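Local coordinates for protein putative chorismate mutase (Yersinia pestis biovar Microtus str. 91001, PDB 2GBB) that catalyses the Claisen rearrangement of chorismate to prephenate as a secreted, all-helical mutase and may play some role in pathogenicity, at residues K18-E32 against A69-L81. Sequence-based numbering, arbitrary orientation.
With SO4 (sulfate ion), chain I; SO4 (sulfate ion), chain F; CIT (citric acid), chain J.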
loop_
_atom_site.group_PDB
_atom_site.type_symbol
_atom_site.label_atom_id
_atom_site.label_comp_id
_atom_site.label_asym_id
_atom_site.label_seq_id
_atom_site.Cartn_x
_atom_site.Cartn_y
_atom_site.Cartn_z
ATOM N N LYS A 18 -7.986 2.235 -8.740
ATOM C CA LYS A 18 -7.764 3.534 -8.113
ATOM C C LYS A 18 -9.058 3.993 -7.449
ATOM O O LYS A 18 -9.009 4.441 -6.314
ATOM C CB LYS A 18 -7.206 4.593 -9.078
ATOM C CG LYS A 18 -6.876 5.935 -8.353
ATOM C CD LYS A 18 -6.665 7.058 -9.348
ATOM C CE LYS A 18 -6.181 8.366 -8.680
ATOM N NZ LYS A 18 -5.750 9.294 -9.804
ATOM N N ASP A 19 -10.209 3.846 -8.115
ATOM C CA ASP A 19 -11.478 4.213 -7.460
ATOM C C ASP A 19 -11.776 3.387 -6.225
ATOM O O ASP A 19 -12.333 3.936 -5.258
ATOM C CB ASP A 19 -12.658 4.041 -8.391
ATOM C CG ASP A 19 -12.709 5.143 -9.453
ATOM O OD1 ASP A 19 -12.992 6.288 -9.106
ATOM O OD2 ASP A 19 -12.409 4.858 -10.606
ATOM N N VAL A 20 -11.458 2.085 -6.273
ATOM C CA VAL A 20 -11.724 1.204 -5.119
ATOM C C VAL A 20 -10.835 1.636 -3.966
ATOM O O VAL A 20 -11.300 1.779 -2.857
ATOM C CB VAL A 20 -11.519 -0.306 -5.462
ATOM C CG1 VAL A 20 -11.784 -1.203 -4.220
ATOM C CG2 VAL A 20 -12.425 -0.762 -6.664
ATOM N N ALA A 21 -9.553 1.921 -4.260
ATOM C CA ALA A 21 -8.586 2.408 -3.277
ATOM C C ALA A 21 -9.083 3.701 -2.658
ATOM O O ALA A 21 -8.954 3.894 -1.434
ATOM C CB ALA A 21 -7.208 2.658 -3.949
ATOM N N GLY A 22 -9.605 4.601 -3.501
ATOM C CA GLY A 22 -10.114 5.906 -3.014
ATOM C C GLY A 22 -11.322 5.749 -2.117
ATOM O O GLY A 22 -11.422 6.436 -1.096
ATOM N N TYR A 23 -12.263 4.881 -2.502
ATOM C CA TYR A 23 -13.434 4.499 -1.663
ATOM C C TYR A 23 -12.973 3.989 -0.278
ATOM O O TYR A 23 -13.471 4.404 0.807
ATOM C CB TYR A 23 -14.259 3.417 -2.426
ATOM C CG TYR A 23 -15.097 2.564 -1.497
ATOM C CD1 TYR A 23 -16.299 3.049 -0.995
ATOM C CD2 TYR A 23 -14.644 1.294 -1.061
ATOM C CE1 TYR A 23 -17.056 2.325 -0.104
ATOM C CE2 TYR A 23 -15.393 0.548 -0.138
ATOM C CZ TYR A 23 -16.621 1.075 0.302
ATOM O OH TYR A 23 -17.411 0.421 1.212
ATOM N N LYS A 24 -11.973 3.105 -0.290
ATOM C CA LYS A 24 -11.468 2.533 0.948
ATOM C C LYS A 24 -10.763 3.576 1.838
ATOM O O LYS A 24 -10.978 3.640 3.044
ATOM C CB LYS A 24 -10.566 1.330 0.611
ATOM C CG LYS A 24 -11.420 0.097 0.180
ATOM C CD LYS A 24 -10.519 -1.077 -0.327
ATOM C CE LYS A 24 -11.343 -2.297 -0.786
ATOM N NZ LYS A 24 -10.265 -3.338 -1.256
ATOM N N ALA A 25 -9.912 4.404 1.241
ATOM C CA ALA A 25 -9.169 5.425 1.999
ATOM C C ALA A 25 -10.117 6.395 2.665
ATOM O O ALA A 25 -9.961 6.681 3.840
ATOM C CB ALA A 25 -8.156 6.193 1.060
ATOM N N GLU A 26 -11.110 6.868 1.907
ATOM C CA GLU A 26 -12.191 7.781 2.361
ATOM C C GLU A 26 -12.868 7.230 3.609
ATOM O O GLU A 26 -13.289 7.951 4.530
ATOM C CB GLU A 26 -13.250 7.754 1.251
ATOM C CG GLU A 26 -14.100 8.946 0.967
ATOM C CD GLU A 26 -14.688 8.866 -0.473
ATOM O OE1 GLU A 26 -14.606 9.918 -1.180
ATOM O OE2 GLU A 26 -15.244 7.765 -0.907
ATOM N N ASN A 27 -13.025 5.915 3.627
ATOM C CA ASN A 27 -13.821 5.290 4.693
ATOM C C ASN A 27 -12.958 4.629 5.742
ATOM O O ASN A 27 -13.476 3.961 6.625
ATOM C CB ASN A 27 -14.819 4.300 4.058
ATOM C CG ASN A 27 -15.904 5.014 3.380
ATOM O OD1 ASN A 27 -16.716 5.650 4.054
ATOM N ND2 ASN A 27 -15.921 4.993 2.027
ATOM N N HIS A 28 -11.629 4.801 5.608
ATOM C CA HIS A 28 -10.655 4.161 6.503
ATOM C C HIS A 28 -10.834 2.642 6.522
ATOM O O HIS A 28 -10.753 2.016 7.593
ATOM C CB HIS A 28 -10.755 4.729 7.922
ATOM C CG HIS A 28 -10.496 6.202 8.003
ATOM N ND1 HIS A 28 -10.792 6.955 9.122
ATOM C CD2 HIS A 28 -9.976 7.066 7.103
ATOM C CE1 HIS A 28 -10.466 8.216 8.904
ATOM N NE2 HIS A 28 -9.968 8.308 7.689
ATOM N N LEU A 29 -11.121 2.038 5.355
ATOM C CA LEU A 29 -11.299 0.594 5.299
ATOM C C LEU A 29 -10.018 -0.124 4.896
ATOM O O LEU A 29 -9.235 0.405 4.081
ATOM C CB LEU A 29 -12.426 0.184 4.345
ATOM C CG LEU A 29 -13.852 0.567 4.747
ATOM C CD1 LEU A 29 -14.754 0.588 3.539
ATOM C CD2 LEU A 29 -14.394 -0.274 5.819
ATOM N N PRO A 30 -9.797 -1.339 5.445
ATOM C CA PRO A 30 -8.646 -2.128 5.022
ATOM C C PRO A 30 -8.727 -2.470 3.507
ATOM O O PRO A 30 -9.818 -2.636 2.960
ATOM C CB PRO A 30 -8.734 -3.432 5.835
ATOM C CG PRO A 30 -10.051 -3.344 6.634
ATOM C CD PRO A 30 -10.615 -1.969 6.489
ATOM N N ILE A 31 -7.570 -2.580 2.869
ATOM C CA ILE A 31 -7.500 -2.975 1.455
ATOM C C ILE A 31 -7.979 -4.408 1.260
ATOM O O ILE A 31 -8.732 -4.690 0.294
ATOM C CB ILE A 31 -6.091 -2.834 0.892
ATOM C CG1 ILE A 31 -5.735 -1.333 0.767
ATOM C CG2 ILE A 31 -5.953 -3.633 -0.473
ATOM C CD1 ILE A 31 -6.976 -0.430 0.280
ATOM N N GLU A 32 -7.561 -5.285 2.188
ATOM C CA GLU A 32 -7.897 -6.701 2.107
ATOM C C GLU A 32 -9.218 -7.017 2.795
ATOM O O GLU A 32 -9.438 -6.705 3.964
ATOM C CB GLU A 32 -6.797 -7.569 2.715
ATOM C CG GLU A 32 -7.020 -9.085 2.446
ATOM C CD GLU A 32 -5.840 -9.918 2.939
ATOM O OE1 GLU A 32 -4.744 -9.866 2.297
ATOM O OE2 GLU A 32 -6.003 -10.608 3.956
ATOM N N ALA A 69 -4.779 -6.104 -8.138
ATOM C CA ALA A 69 -5.673 -5.091 -7.714
ATOM C C ALA A 69 -5.324 -4.582 -6.295
ATOM O O ALA A 69 -5.219 -3.378 -6.095
ATOM C CB ALA A 69 -7.084 -5.653 -7.751
ATOM N N LYS A 70 -5.142 -5.482 -5.323
ATOM C CA LYS A 70 -4.685 -5.053 -3.998
ATOM C C LYS A 70 -3.343 -4.327 -4.053
ATOM O O LYS A 70 -3.158 -3.283 -3.386
ATOM C CB LYS A 70 -4.660 -6.219 -3.009
ATOM C CG LYS A 70 -6.064 -6.815 -2.735
ATOM C CD LYS A 70 -6.000 -7.770 -1.498
ATOM C CE LYS A 70 -5.076 -8.930 -1.693
ATOM N NZ LYS A 70 -5.466 -9.961 -0.738
ATOM N N ALA A 71 -2.411 -4.849 -4.858
ATOM C CA ALA A 71 -1.101 -4.209 -4.974
ATOM C C ALA A 71 -1.292 -2.724 -5.388
ATOM O O ALA A 71 -0.728 -1.801 -4.800
ATOM C CB ALA A 71 -0.198 -4.997 -5.965
ATOM N N ILE A 72 -2.135 -2.496 -6.378
ATOM C CA ILE A 72 -2.418 -1.156 -6.872
ATOM C C ILE A 72 -3.002 -0.264 -5.783
ATOM O O ILE A 72 -2.568 0.905 -5.587
ATOM C CB ILE A 72 -3.400 -1.240 -8.042
ATOM C CG1 ILE A 72 -2.681 -1.789 -9.291
ATOM C CG2 ILE A 72 -4.055 0.126 -8.261
ATOM C CD1 ILE A 72 -3.604 -2.021 -10.491
ATOM N N GLN A 73 -4.006 -0.818 -5.087
ATOM C CA GLN A 73 -4.707 -0.109 -4.036
ATOM C C GLN A 73 -3.776 0.238 -2.892
ATOM O O GLN A 73 -3.819 1.343 -2.391
ATOM C CB GLN A 73 -5.866 -0.934 -3.501
ATOM C CG GLN A 73 -6.991 -1.206 -4.542
ATOM C CD GLN A 73 -7.982 -2.197 -3.964
ATOM O OE1 GLN A 73 -8.567 -1.812 -2.888
ATOM N NE2 GLN A 73 -8.124 -3.355 -4.430
ATOM N N TYR A 74 -2.955 -0.719 -2.476
ATOM C CA TYR A 74 -2.004 -0.464 -1.390
ATOM C C TYR A 74 -1.064 0.723 -1.701
ATOM O O TYR A 74 -0.822 1.587 -0.854
ATOM C CB TYR A 74 -1.132 -1.701 -1.196
ATOM C CG TYR A 74 -1.708 -2.751 -0.257
ATOM C CD1 TYR A 74 -2.235 -2.391 0.983
ATOM C CD2 TYR A 74 -1.767 -4.117 -0.659
ATOM C CE1 TYR A 74 -2.775 -3.356 1.853
ATOM C CE2 TYR A 74 -2.295 -5.082 0.179
ATOM C CZ TYR A 74 -2.795 -4.701 1.406
ATOM O OH TYR A 74 -3.294 -5.690 2.175
ATOM N N ARG A 75 -0.572 0.725 -2.942
ATOM C CA ARG A 75 0.312 1.726 -3.464
ATOM C C ARG A 75 -0.352 3.088 -3.496
ATOM O O ARG A 75 0.276 4.063 -3.089
ATOM C CB ARG A 75 0.840 1.278 -4.824
ATOM C CG ARG A 75 1.954 0.272 -4.640
ATOM C CD ARG A 75 2.543 -0.326 -5.951
ATOM N NE ARG A 75 3.375 -1.480 -5.584
ATOM C CZ ARG A 75 3.321 -2.684 -6.153
ATOM N NH1 ARG A 75 2.477 -2.907 -7.170
ATOM N NH2 ARG A 75 4.104 -3.682 -5.696
ATOM N N TYR A 76 -1.641 3.149 -3.893
ATOM C CA TYR A 76 -2.385 4.382 -3.808
ATOM C C TYR A 76 -2.545 4.836 -2.389
ATOM O O TYR A 76 -2.406 6.046 -2.112
ATOM C CB TYR A 76 -3.761 4.306 -4.509
ATOM C CG TYR A 76 -3.669 4.599 -6.027
ATOM C CD1 TYR A 76 -3.436 5.911 -6.497
ATOM C CD2 TYR A 76 -3.749 3.563 -6.949
ATOM C CE1 TYR A 76 -3.330 6.184 -7.895
ATOM C CE2 TYR A 76 -3.712 3.799 -8.323
ATOM C CZ TYR A 76 -3.460 5.120 -8.800
ATOM O OH TYR A 76 -3.379 5.338 -10.172
ATOM N N ARG A 77 -2.867 3.909 -1.475
ATOM C CA ARG A 77 -3.071 4.339 -0.062
ATOM C C ARG A 77 -1.766 5.012 0.448
ATOM O O ARG A 77 -1.792 6.064 1.079
ATOM C CB ARG A 77 -3.416 3.162 0.866
ATOM C CG ARG A 77 -4.786 2.609 0.847
ATOM C CD ARG A 77 -5.873 3.609 1.279
ATOM N NE ARG A 77 -6.197 3.731 2.703
ATOM C CZ ARG A 77 -6.889 2.854 3.414
ATOM N NH1 ARG A 77 -7.282 1.725 2.869
ATOM N NH2 ARG A 77 -7.141 3.076 4.689
ATOM N N ALA A 78 -0.635 4.394 0.144
ATOM C CA ALA A 78 0.676 4.900 0.574
ATOM C C ALA A 78 0.917 6.329 0.050
ATOM O O ALA A 78 1.183 7.279 0.827
ATOM C CB ALA A 78 1.765 3.935 0.114
ATOM N N ASP A 79 0.712 6.512 -1.252
ATOM C CA ASP A 79 0.972 7.792 -1.934
ATOM C C ASP A 79 0.134 8.950 -1.431
ATOM O O ASP A 79 0.648 10.068 -1.254
ATOM C CB ASP A 79 0.746 7.649 -3.442
ATOM C CG ASP A 79 1.895 6.940 -4.144
ATOM O OD1 ASP A 79 2.904 6.591 -3.506
ATOM O OD2 ASP A 79 1.784 6.703 -5.360
ATOM N N TRP A 80 -1.147 8.684 -1.166
ATOM C CA TRP A 80 -2.038 9.739 -0.781
ATOM C C TRP A 80 -1.744 10.258 0.602
ATOM O O TRP A 80 -2.123 11.378 0.892
ATOM C CB TRP A 80 -3.474 9.281 -0.841
ATOM C CG TRP A 80 -3.968 9.060 -2.230
ATOM C CD1 TRP A 80 -3.636 9.771 -3.373
ATOM C CD2 TRP A 80 -4.947 8.094 -2.622
ATOM N NE1 TRP A 80 -4.364 9.281 -4.453
ATOM C CE2 TRP A 80 -5.167 8.253 -4.018
ATOM C CE3 TRP A 80 -5.674 7.113 -1.922
ATOM C CZ2 TRP A 80 -6.055 7.449 -4.731
ATOM C CZ3 TRP A 80 -6.573 6.319 -2.642
ATOM C CH2 TRP A 80 -6.748 6.504 -4.018
ATOM N N LEU A 81 -1.079 9.467 1.450
ATOM C CA LEU A 81 -0.684 9.913 2.797
ATOM C C LEU A 81 0.200 11.165 2.774
ATOM O O LEU A 81 0.057 12.088 3.632
ATOM C CB LEU A 81 -0.035 8.787 3.611
ATOM C CG LEU A 81 -0.945 7.603 4.021
ATOM C CD1 LEU A 81 -0.085 6.482 4.523
ATOM C CD2 LEU A 81 -2.017 7.948 5.059
HETATM S S SO4 I . -4.771 -2.345 4.933
HETATM O O1 SO4 I . -4.096 -3.573 5.273
HETATM O O2 SO4 I . -6.104 -2.307 5.402
HETATM O O3 SO4 I . -3.964 -1.361 5.538
HETATM O O4 SO4 I . -4.810 -2.205 3.508
HETATM S S SO4 F . -2.957 8.443 -11.793
HETATM O O1 SO4 F . -3.164 7.775 -10.523
HETATM O O2 SO4 F . -4.257 8.814 -12.333
HETATM O O3 SO4 F . -2.138 9.636 -11.584
HETATM O O4 SO4 F . -2.258 7.567 -12.726
HETATM C C1 CIT J . -12.889 -4.722 -4.836
HETATM O O1 CIT J . -13.997 -4.599 -5.415
HETATM O O2 CIT J . -12.790 -4.513 -3.604
HETATM C C2 CIT J . -11.658 -5.128 -5.622
HETATM C C3 CIT J . -11.149 -6.507 -5.206
HETATM O O7 CIT J . -12.211 -7.514 -5.295
HETATM C C4 CIT J . -10.012 -6.887 -6.152
HETATM C C5 CIT J . -10.563 -7.473 -7.437
HETATM O O3 CIT J . -11.816 -7.661 -7.567
HETATM O O4 CIT J . -9.770 -7.785 -8.383
HETATM C C6 CIT J . -10.690 -6.515 -3.738
HETATM O O5 CIT J . -11.202 -7.374 -2.950
HETATM O O6 CIT J . -9.858 -5.668 -3.298
HETATM O O HOH W 1 -5.398 -5.170 4.129
HETATM O O HOH W 2 -3.238 -8.279 1.191
#
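K18 lies across one face of the Y76 ring at about a right angle, CG 3.6 Å from the ring centroid, because chi1 of -176° turns its extended chain away from the backbone N. In plane at that ring's edge sits a sulfate oxygen, O1, which K18 NZ also binds besides its salt bridge to E85. I31 covers a face of Y74 with CG2, 3.8 Å from that centroid, while a water in plane at the edge links Y74 OH to E32 OE1. W80 instead inserts its six-membered edge as a knob among K18, A21, G22 and A25, CH2 standing 3.5 Å from G22 N; its NE1 bonds to E85. The guanidinium of R77 has A25 CA over one face and I31 CD1 at its edge, and its NH1 donates to L29 O (2.7 Å), tying down the chain just after the Schellman turn at H28.

The helix segments cross at -52°, their backbones nearest at A21 and Q73, CA to CA 4.7 Å. K24 NZ meets in-plane lone pairs of both Q73 OE1 (2.8 Å) and I31 O. K70 NZ forms salt bridges with E32 OE1, met from above the carboxylate plane (3.1 Å), and with E37.

Q73 NE2 donates to O6 (3.1 Å) of a citrate, probably from the crystallisation liquor, that R13 and R97 also hydrogen-bond. With OE1 held by K24, the amide presents its N-H to an anion, consistent with recognition of a chorismate carboxylate.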